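Local coordinates for dihydropyrimidinase (PDB 2FTW), which catalyses the reversible, zinc-dependent hydrolytic ring opening of 5,6-dihydrouracil and 5,6-dihydrothymine, the second step of reductive pyrimidine degradation, at residues A[21-26]-A[369-374]; A[264-269]-A[472-477]; A[409-414]-A[433-438]. All coordinates share one frame; numbering follows the deposited sequence.

Contact 1. Residues A[21-26]-A[369-374]; sequences DRYFKS and TWCQFV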
loop_
_atom_site.group_PDB
_atom_site.type_symbol
_atom_site.label_atom_id
_atom_site.label_comp_id
_atom_site.label_asym_id
_atom_site.label_seq_id
_atom_site.Cartn_x
_atom_site.Cartn_y
_atom_site.Cartn_z
ATOM N N ASP A 21 15.792 -5.927 -24.940
ATOM C CA ASP A 21 16.964 -5.853 -24.052
ATOM C C ASP A 21 17.889 -4.688 -24.350
ATOM O O ASP A 21 18.549 -4.175 -23.444
ATOM C CB ASP A 21 17.751 -7.183 -24.020
ATOM C CG ASP A 21 18.321 -7.602 -25.382
ATOM O OD1 ASP A 21 17.727 -7.297 -26.442
ATOM O OD2 ASP A 21 19.372 -8.282 -25.378
ATOM N N ARG A 22 17.934 -4.278 -25.616
ATOM C CA ARG A 22 18.749 -3.154 -26.048
ATOM C C ARG A 22 18.312 -2.754 -27.465
ATOM O O ARG A 22 17.631 -3.520 -28.145
ATOM C CB ARG A 22 20.223 -3.558 -26.092
ATOM C CG ARG A 22 20.491 -4.558 -27.227
ATOM C CD ARG A 22 21.806 -5.254 -27.128
ATOM N NE ARG A 22 22.867 -4.466 -27.718
ATOM C CZ ARG A 22 23.551 -4.779 -28.820
ATOM N NH1 ARG A 22 23.309 -5.886 -29.508
ATOM N NH2 ARG A 22 24.496 -3.956 -29.235
ATOM N N TYR A 23 18.745 -1.575 -27.902
ATOM C CA TYR A 23 18.589 -1.159 -29.302
ATOM C C TYR A 23 19.947 -0.799 -29.905
ATOM O O TYR A 23 20.871 -0.407 -29.193
ATOM C CB TYR A 23 17.560 -0.010 -29.433
ATOM C CG TYR A 23 17.924 1.270 -28.734
ATOM C CD1 TYR A 23 17.546 1.496 -27.412
ATOM C CD2 TYR A 23 18.641 2.266 -29.386
ATOM C CE1 TYR A 23 17.883 2.677 -26.752
ATOM C CE2 TYR A 23 18.982 3.454 -28.738
ATOM C CZ TYR A 23 18.599 3.648 -27.413
ATOM O OH TYR A 23 18.921 4.822 -26.760
ATOM N N PHE A 24 20.084 -0.962 -31.211
ATOM C CA PHE A 24 21.376 -0.727 -31.875
ATOM C C PHE A 24 21.213 -0.555 -33.371
ATOM O O PHE A 24 20.309 -1.115 -33.947
ATOM C CB PHE A 24 22.361 -1.889 -31.605
ATOM C CG PHE A 24 21.864 -3.228 -32.056
ATOM C CD1 PHE A 24 20.941 -3.939 -31.296
ATOM C CD2 PHE A 24 22.353 -3.808 -33.222
ATOM C CE1 PHE A 24 20.493 -5.186 -31.707
ATOM C CE2 PHE A 24 21.903 -5.052 -33.643
ATOM C CZ PHE A 24 20.973 -5.741 -32.895
ATOM N N LYS A 25 22.105 0.220 -33.977
ATOM C CA LYS A 25 22.180 0.344 -35.439
ATOM C C LYS A 25 22.657 -0.950 -36.082
ATOM O O LYS A 25 23.736 -1.430 -35.772
ATOM C CB LYS A 25 23.148 1.467 -35.826
ATOM C CG LYS A 25 22.534 2.859 -35.751
ATOM C CD LYS A 25 21.986 3.311 -37.108
ATOM C CE LYS A 25 23.088 3.869 -37.998
ATOM N NZ LYS A 25 22.605 4.282 -39.355
ATOM N N SER A 26 21.847 -1.523 -36.968
ATOM C CA SER A 26 22.281 -2.669 -37.780
ATOM C C SER A 26 21.389 -2.908 -39.002
ATOM O O SER A 26 20.191 -2.639 -38.982
ATOM C CB SER A 26 22.345 -3.949 -36.931
ATOM O OG SER A 26 23.663 -4.204 -36.460
ATOM N N THR A 369 10.123 3.362 -22.419
ATOM C CA THR A 369 11.232 3.432 -23.376
ATOM C C THR A 369 10.906 2.604 -24.619
ATOM O O THR A 369 9.923 1.869 -24.659
ATOM C CB THR A 369 12.549 2.891 -22.793
ATOM O OG1 THR A 369 12.448 1.475 -22.614
ATOM C CG2 THR A 369 12.907 3.571 -21.469
ATOM N N TRP A 370 11.749 2.721 -25.636
ATOM C CA TRP A 370 11.609 1.926 -26.859
ATOM C C TRP A 370 11.653 0.404 -26.590
ATOM O O TRP A 370 10.843 -0.361 -27.132
ATOM C CB TRP A 370 12.729 2.282 -27.839
ATOM C CG TRP A 370 12.605 3.605 -28.526
ATOM C CD1 TRP A 370 11.575 4.503 -28.432
ATOM C CD2 TRP A 370 13.530 4.156 -29.469
ATOM N NE1 TRP A 370 11.826 5.591 -29.235
ATOM C CE2 TRP A 370 13.010 5.399 -29.891
ATOM C CE3 TRP A 370 14.764 3.734 -29.974
ATOM C CZ2 TRP A 370 13.677 6.218 -30.804
ATOM C CZ3 TRP A 370 15.427 4.550 -30.886
ATOM C CH2 TRP A 370 14.880 5.779 -31.286
ATOM N N CYS A 371 12.621 -0.028 -25.791
ATOM C CA CYS A 371 12.753 -1.455 -25.414
ATOM C C CYS A 371 11.550 -1.982 -24.613
ATOM O O CYS A 371 11.088 -3.084 -24.837
ATOM C CB CYS A 371 14.062 -1.684 -24.636
ATOM S SG CYS A 371 15.562 -1.442 -25.654
ATOM N N GLN A 372 11.047 -1.183 -23.681
ATOM C CA GLN A 372 9.853 -1.570 -22.923
ATOM C C GLN A 372 8.615 -1.628 -23.819
ATOM O O GLN A 372 7.667 -2.368 -23.538
ATOM C CB GLN A 372 9.607 -0.622 -21.753
ATOM C CG GLN A 372 10.745 -0.599 -20.742
ATOM C CD GLN A 372 10.554 0.425 -19.647
ATOM O OE1 GLN A 372 9.996 1.503 -19.864
ATOM N NE2 GLN A 372 11.032 0.090 -18.447
ATOM N N PHE A 373 8.618 -0.853 -24.900
ATOM C CA PHE A 373 7.531 -0.933 -25.874
ATOM C C PHE A 373 7.548 -2.257 -26.643
ATOM O O PHE A 373 6.501 -2.862 -26.886
ATOM C CB PHE A 373 7.590 0.262 -26.834
ATOM C CG PHE A 373 6.657 0.145 -27.992
ATOM C CD1 PHE A 373 7.076 -0.469 -29.175
ATOM C CD2 PHE A 373 5.361 0.638 -27.907
ATOM C CE1 PHE A 373 6.228 -0.585 -30.258
ATOM C CE2 PHE A 373 4.498 0.527 -28.995
ATOM C CZ PHE A 373 4.944 -0.081 -30.179
ATOM N N VAL A 374 8.728 -2.716 -27.035
ATOM C CA VAL A 374 8.837 -4.008 -27.698
ATOM C C VAL A 374 8.424 -5.156 -26.756
ATOM O O VAL A 374 7.659 -6.051 -27.151
ATOM C CB VAL A 374 10.243 -4.192 -28.323
ATOM C CG1 VAL A 374 10.492 -5.613 -28.742
ATOM C CG2 VAL A 374 10.381 -3.279 -29.527
#
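Cys371 SG packs against the backbone of Asp21, Arg22 and Tyr23, nearest to Arg22 C at 3.5 Å; no polar bond crosses the contact. Cys371 SG also meets the Tyr23 ring, standing at the edge and in the ring plane, 4.0 Å from CD1, as a sulfur-aromatic contact. One face of this ring takes Trp370: CE3 sits over its centre, and the planes make 63° in an edge-to-face pair. In Tyr23, chi1 63° puts CG between the backbone N and the carbonyl carbon, 4.2 Å from Trp370 CE3. At the start of helix 370-384, Thr369, the N-cap, and Gln372 form a capping box: Gln372 N gives to Thr369 OG1 at 3.2 Å, and Thr369 N gives back to Gln372 OE1. Through Trp370 and Cys371, Tyr23 packs strand 23-25, paired with strand 16-18, on this helix of the amidohydrolase domain. Tyr23 OH bonds Asp472 of a neighbouring subunit and Asp21 OD2 bonds Tyr388 there, while OD1 pairs with Arg393 of its own chain. The mutual hold of the two segments thus rests on sulfur and ring packing, whereas the bonds of Tyr23 OH and Asp21 OD2 serve the subunit interface.

Contact 2. Residues A[264-269]-A[472-477]; sequences GVRVYG and DGIEQR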
loop_
_atom_site.group_PDB
_atom_site.type_symbol
_atom_site.label_atom_id
_atom_site.label_comp_id
_atom_site.label_asym_id
_atom_site.label_seq_id
_atom_site.Cartn_x
_atom_site.Cartn_y
_atom_site.Cartn_z
ATOM N N GLY A 264 5.211 -12.767 -4.766
ATOM C CA GLY A 264 5.823 -13.810 -5.575
ATOM C C GLY A 264 4.831 -14.713 -6.274
ATOM O O GLY A 264 5.230 -15.721 -6.855
ATOM N N VAL A 265 3.540 -14.367 -6.234
ATOM C CA VAL A 265 2.515 -15.186 -6.898
ATOM C C VAL A 265 2.729 -15.142 -8.416
ATOM O O VAL A 265 3.092 -14.102 -8.964
ATOM C CB VAL A 265 1.065 -14.746 -6.521
ATOM C CG1 VAL A 265 0.017 -15.552 -7.273
ATOM C CG2 VAL A 265 0.834 -14.900 -5.035
ATOM N N ARG A 266 2.531 -16.291 -9.064
ATOM C CA ARG A 266 2.714 -16.440 -10.516
ATOM C C ARG A 266 1.438 -16.049 -11.284
ATOM O O ARG A 266 0.632 -16.898 -11.688
ATOM C CB ARG A 266 3.137 -17.876 -10.850
ATOM C CG ARG A 266 3.560 -18.116 -12.297
ATOM C CD ARG A 266 4.734 -17.242 -12.733
ATOM N NE ARG A 266 5.907 -17.422 -11.879
ATOM C CZ ARG A 266 6.793 -18.414 -11.993
ATOM N NH1 ARG A 266 6.653 -19.336 -12.938
ATOM N NH2 ARG A 266 7.814 -18.484 -11.151
ATOM N N VAL A 267 1.264 -14.743 -11.447
ATOM C CA VAL A 267 0.112 -14.166 -12.146
ATOM C C VAL A 267 0.628 -13.203 -13.233
ATOM O O VAL A 267 1.615 -12.476 -13.036
ATOM C CB VAL A 267 -0.889 -13.450 -11.163
ATOM C CG1 VAL A 267 -0.183 -12.431 -10.304
ATOM C CG2 VAL A 267 -2.058 -12.790 -11.898
ATOM N N TYR A 268 -0.024 -13.255 -14.388
ATOM C CA TYR A 268 0.246 -12.337 -15.497
ATOM C C TYR A 268 -1.036 -11.558 -15.799
ATOM O O TYR A 268 -2.138 -12.021 -15.505
ATOM C CB TYR A 268 0.735 -13.098 -16.730
ATOM C CG TYR A 268 1.944 -13.968 -16.450
ATOM C CD1 TYR A 268 1.795 -15.263 -15.959
ATOM C CD2 TYR A 268 3.230 -13.500 -16.674
ATOM C CE1 TYR A 268 2.884 -16.061 -15.692
ATOM C CE2 TYR A 268 4.354 -14.308 -16.412
ATOM C CZ TYR A 268 4.168 -15.583 -15.915
ATOM O OH TYR A 268 5.258 -16.397 -15.667
ATOM N N GLY A 269 -0.875 -10.373 -16.365
ATOM C CA GLY A 269 -1.990 -9.494 -16.655
ATOM C C GLY A 269 -1.897 -8.866 -18.030
ATOM O O GLY A 269 -0.818 -8.522 -18.498
ATOM N N ASP A 472 8.580 -22.068 -15.299
ATOM C CA ASP A 472 9.920 -22.068 -14.694
ATOM C C ASP A 472 9.769 -21.753 -13.203
ATOM O O ASP A 472 9.027 -20.843 -12.833
ATOM C CB ASP A 472 10.856 -21.032 -15.345
ATOM C CG ASP A 472 11.178 -21.333 -16.823
ATOM O OD1 ASP A 472 10.873 -22.433 -17.334
ATOM O OD2 ASP A 472 11.739 -20.434 -17.483
ATOM N N GLY A 473 10.439 -22.528 -12.351
ATOM C CA GLY A 473 10.356 -22.349 -10.899
ATOM C C GLY A 473 9.292 -23.154 -10.166
ATOM O O GLY A 473 9.382 -23.353 -8.951
ATOM N N ILE A 474 8.282 -23.623 -10.884
ATOM C CA ILE A 474 7.121 -24.247 -10.255
ATOM C C ILE A 474 7.414 -25.630 -9.663
ATOM O O ILE A 474 6.880 -25.983 -8.615
ATOM C CB ILE A 474 5.964 -24.303 -11.244
ATOM C CG1 ILE A 474 5.483 -22.874 -11.473
ATOM C CG2 ILE A 474 4.829 -25.167 -10.721
ATOM C CD1 ILE A 474 4.375 -22.781 -12.417
ATOM N N GLU A 475 8.258 -26.412 -10.324
ATOM C CA GLU A 475 8.664 -27.684 -9.751
ATOM C C GLU A 475 9.315 -27.447 -8.368
ATOM O O GLU A 475 8.983 -28.133 -7.401
ATOM C CB GLU A 475 9.598 -28.416 -10.702
ATOM N N GLN A 476 10.186 -26.441 -8.261
ATOM C CA GLN A 476 10.828 -26.116 -6.992
ATOM C C GLN A 476 9.834 -25.573 -5.966
ATOM O O GLN A 476 9.892 -25.937 -4.787
ATOM C CB GLN A 476 11.975 -25.116 -7.194
ATOM C CG GLN A 476 12.830 -24.886 -5.950
ATOM C CD GLN A 476 13.605 -26.127 -5.502
ATOM O OE1 GLN A 476 13.990 -26.957 -6.317
ATOM N NE2 GLN A 476 13.856 -26.237 -4.197
ATOM N N ARG A 477 8.923 -24.706 -6.414
ATOM C CA ARG A 477 7.853 -24.224 -5.547
ATOM C C ARG A 477 7.036 -25.378 -4.971
ATOM O O ARG A 477 6.758 -25.376 -3.778
ATOM C CB ARG A 477 6.939 -23.233 -6.276
ATOM C CG ARG A 477 7.524 -21.849 -6.341
ATOM C CD ARG A 477 6.638 -20.868 -7.083
ATOM N NE ARG A 477 7.318 -19.586 -7.166
ATOM C CZ ARG A 477 6.789 -18.469 -7.650
ATOM N NH1 ARG A 477 5.547 -18.453 -8.103
ATOM N NH2 ARG A 477 7.516 -17.355 -7.666
HETATM O O HOH W 1 6.357 -15.294 -9.501
#
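Arg266 grips the carbonyl oxygen of Asp472 with both terminal nitrogens, NH1 at 2.8 Å and NH2 at 3.1 Å from Asp472 O. The acceptor lies close to the guanidinium plane, NH2 approaches nearly along the C=O axis, and the NH1 bond is the straighter at hydrogen (154° against 136°). Val470 O is a further acceptor for NH1. The Arg266 chain is bent on its way to this carbonyl. Water 1 joins the two arginines by accepting from Arg266 NE and from Arg477 NH2, the latter at 3.0 Å.

Segment 264-269 belongs to a beta-alpha-beta crossover of the (beta-alpha)8 barrel: helix 251-262 ends in a Schellman motif at Gly264, and an inverse gamma turn centred on Arg266 leads into strand 267-269, parallel to strand 243-245. Helix 474-481, with Gly473 at the N-cap position, sends Arg477 to Gly264 O and Arg266.

Like charges come close here. Arg477, extended from CG to NE, brings its guanidinium across that of Arg266, the planes 52° apart; Arg266 NH2 stands 3.5 Å above the Arg477 plane, over its centre. Arg266 NH2 and Arg477 NH2 are 3.7 Å apart, a repulsion that the carbonyl of Asp472 and the water probably offset. Gly264 O lies 2.9 Å from Arg477 NH2. Arg477 NE is bonded to Gly366 O of a neighbouring subunit.

Ile474 makes a van der Waals contact with the guanidinium, CG1 lying 4.0 Å from Arg266 NH1, and both side chains also touch the apolar Pro242.

Contact 3. Residues A[409-414]-A[433-438]; sequences QSKTIS and TGIAVT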
loop_
_atom_site.group_PDB
_atom_site.type_symbol
_atom_site.label_atom_id
_atom_site.label_comp_id
_atom_site.label_asym_id
_atom_site.label_seq_id
_atom_site.Cartn_x
_atom_site.Cartn_y
_atom_site.Cartn_z
ATOM N N GLN A 409 6.480 10.114 -37.647
ATOM C CA GLN A 409 5.337 10.338 -38.525
ATOM C C GLN A 409 4.050 10.400 -37.713
ATOM O O GLN A 409 3.800 9.558 -36.842
ATOM C CB GLN A 409 5.235 9.271 -39.613
ATOM C CG GLN A 409 4.182 9.594 -40.686
ATOM C CD GLN A 409 4.684 9.363 -42.102
ATOM O OE1 GLN A 409 5.719 9.893 -42.492
ATOM N NE2 GLN A 409 3.945 8.579 -42.881
ATOM N N SER A 410 3.239 11.413 -38.005
ATOM C CA SER A 410 1.971 11.597 -37.329
ATOM C C SER A 410 0.813 11.093 -38.162
ATOM O O SER A 410 0.906 10.926 -39.394
ATOM C CB SER A 410 1.749 13.061 -36.970
ATOM O OG SER A 410 2.490 13.387 -35.810
ATOM N N LYS A 411 -0.284 10.857 -37.461
ATOM C CA LYS A 411 -1.523 10.420 -38.071
ATOM C C LYS A 411 -2.643 10.704 -37.088
ATOM O O LYS A 411 -2.444 10.611 -35.880
ATOM C CB LYS A 411 -1.453 8.925 -38.387
ATOM C CG LYS A 411 -2.787 8.305 -38.753
ATOM C CD LYS A 411 -2.644 6.856 -39.174
ATOM C CE LYS A 411 -2.762 5.874 -38.016
ATOM N NZ LYS A 411 -2.894 4.471 -38.544
ATOM N N THR A 412 -3.807 11.078 -37.613
ATOM C CA THR A 412 -5.046 11.074 -36.844
ATOM C C THR A 412 -5.802 9.830 -37.263
ATOM O O THR A 412 -5.970 9.575 -38.452
ATOM C CB THR A 412 -5.913 12.322 -37.115
ATOM O OG1 THR A 412 -5.184 13.496 -36.753
ATOM C CG2 THR A 412 -7.186 12.274 -36.316
ATOM N N ILE A 413 -6.235 9.048 -36.276
ATOM C CA ILE A 413 -6.959 7.803 -36.533
ATOM C C ILE A 413 -8.418 8.108 -36.871
ATOM O O ILE A 413 -9.039 8.947 -36.228
ATOM C CB ILE A 413 -6.868 6.853 -35.317
ATOM C CG1 ILE A 413 -5.410 6.416 -35.125
ATOM C CG2 ILE A 413 -7.772 5.641 -35.505
ATOM C CD1 ILE A 413 -5.128 5.769 -33.800
ATOM N N SER A 414 -8.938 7.433 -37.895
ATOM C CA SER A 414 -10.321 7.620 -38.319
ATOM C C SER A 414 -10.845 6.412 -39.086
ATOM O O SER A 414 -10.076 5.646 -39.665
ATOM C CB SER A 414 -10.470 8.889 -39.168
ATOM O OG SER A 414 -9.911 8.737 -40.454
ATOM N N THR A 433 1.725 9.982 -32.847
ATOM C CA THR A 433 2.996 10.241 -33.517
ATOM C C THR A 433 3.906 9.045 -33.274
ATOM O O THR A 433 4.291 8.790 -32.146
ATOM C CB THR A 433 3.638 11.542 -32.986
ATOM O OG1 THR A 433 2.730 12.636 -33.187
ATOM C CG2 THR A 433 4.945 11.844 -33.699
ATOM N N GLY A 434 4.238 8.327 -34.344
ATOM C CA GLY A 434 4.865 7.004 -34.261
ATOM C C GLY A 434 3.950 5.940 -34.848
ATOM O O GLY A 434 3.013 5.510 -34.200
ATOM N N ILE A 435 4.199 5.537 -36.091
ATOM C CA ILE A 435 3.368 4.526 -36.745
ATOM C C ILE A 435 4.187 3.529 -37.532
ATOM O O ILE A 435 5.326 3.796 -37.899
ATOM C CB ILE A 435 2.324 5.152 -37.701
ATOM C CG1 ILE A 435 3.012 5.823 -38.891
ATOM C CG2 ILE A 435 1.413 6.116 -36.941
ATOM C CD1 ILE A 435 2.073 6.566 -39.810
ATOM N N ALA A 436 3.568 2.389 -37.818
ATOM C CA ALA A 436 4.140 1.387 -38.719
ATOM C C ALA A 436 4.043 1.886 -40.161
ATOM O O ALA A 436 2.963 2.159 -40.635
ATOM C CB ALA A 436 3.396 0.073 -38.570
ATOM N N VAL A 437 5.178 2.009 -40.837
ATOM C CA VAL A 437 5.224 2.494 -42.220
ATOM C C VAL A 437 5.486 1.370 -43.217
ATOM O O VAL A 437 5.117 1.482 -44.385
ATOM C CB VAL A 437 6.262 3.643 -42.420
ATOM C CG1 VAL A 437 5.825 4.883 -41.654
ATOM C CG2 VAL A 437 7.663 3.230 -42.034
ATOM N N THR A 438 6.144 0.306 -42.749
ATOM C CA THR A 438 6.276 -0.938 -43.504
ATOM C C THR A 438 6.205 -2.141 -42.552
ATOM O O THR A 438 6.828 -2.138 -41.500
ATOM C CB THR A 438 7.594 -0.987 -44.303
ATOM O OG1 THR A 438 7.729 0.206 -45.086
ATOM C CG2 THR A 438 7.641 -2.183 -45.212
#
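The flat side-chain group here, the carboxamide of Gln409, sets NE2 4.1 Å from Ile435 CD1, with Val437 CG1 a little farther off. Gln409 was deposited in two conformers, so the placing of this amide is the less certain part of the contact. Lower in the same side chain, CG touches Ile435 CD1 at 3.8 Å and CB approaches both CG1 and CD1. Ile435 CG1 lies between its backbone N and carbonyl carbon, where it faces Gln409 CB. On its other branch, CG2 reaches toward Lys411 CB.

The Gln409 peptide carbonyl makes the main-chain bond: Gly434 N gives to Gln409 O at 2.8 Å, almost straight at hydrogen (174°), and the donor N lies 25° out of the carbonyl plane. Thr433 CA adds a CA-H...O contact to the same oxygen. Ser410 and Thr433 form an antiparallel non-hydrogen-bonded pair with side chains on one face of the sheet, where their hydroxyls, OG and OG1, share a hydrogen bond of 2.7 Å.

The arrangement is consistent with the beta-sandwich part of the enzyme. Strand 431-441 turns corners at Thr433 and Val437, and its partner changes along the way: Val432 bonds Lys411, whereas Ile435 and Val437 bond Asp406 and Ile404 of strand 402-406. Accordingly the short axes of 409-412 and 434-436 cross at 85°, 5.8 Å apart at their closest. Val437 and Thr438 both face Ile404, a classic beta bulge. Gly434 has positive phi, a backbone shape that suits glycine. Helix 354-363 contributes Ser356, which bonds Gly434 O and touches Ile435.

Overall arrangement
All three contacts lie about 21 Å from the centre of the chain and away from the dizinc site, at the surface of the subunit. Contacts 1 and 3 reach the same branched sheet, with centres 19 Å apart and nearest atoms about 7 Å apart. Contact 2 is at the barrel, its centre 27 Å from that of contact 1 and 38 Å from that of contact 3, on the opposite side of the chain's centre from the latter. Across the tetramer interface, however, contact 1 of one subunit adjoins contact 2 of another, and malonate, probably from the crystallisation liquor, lies near Tyr23 and near Asp472, possibly one ion serving both. Contact 3 touches no other chain.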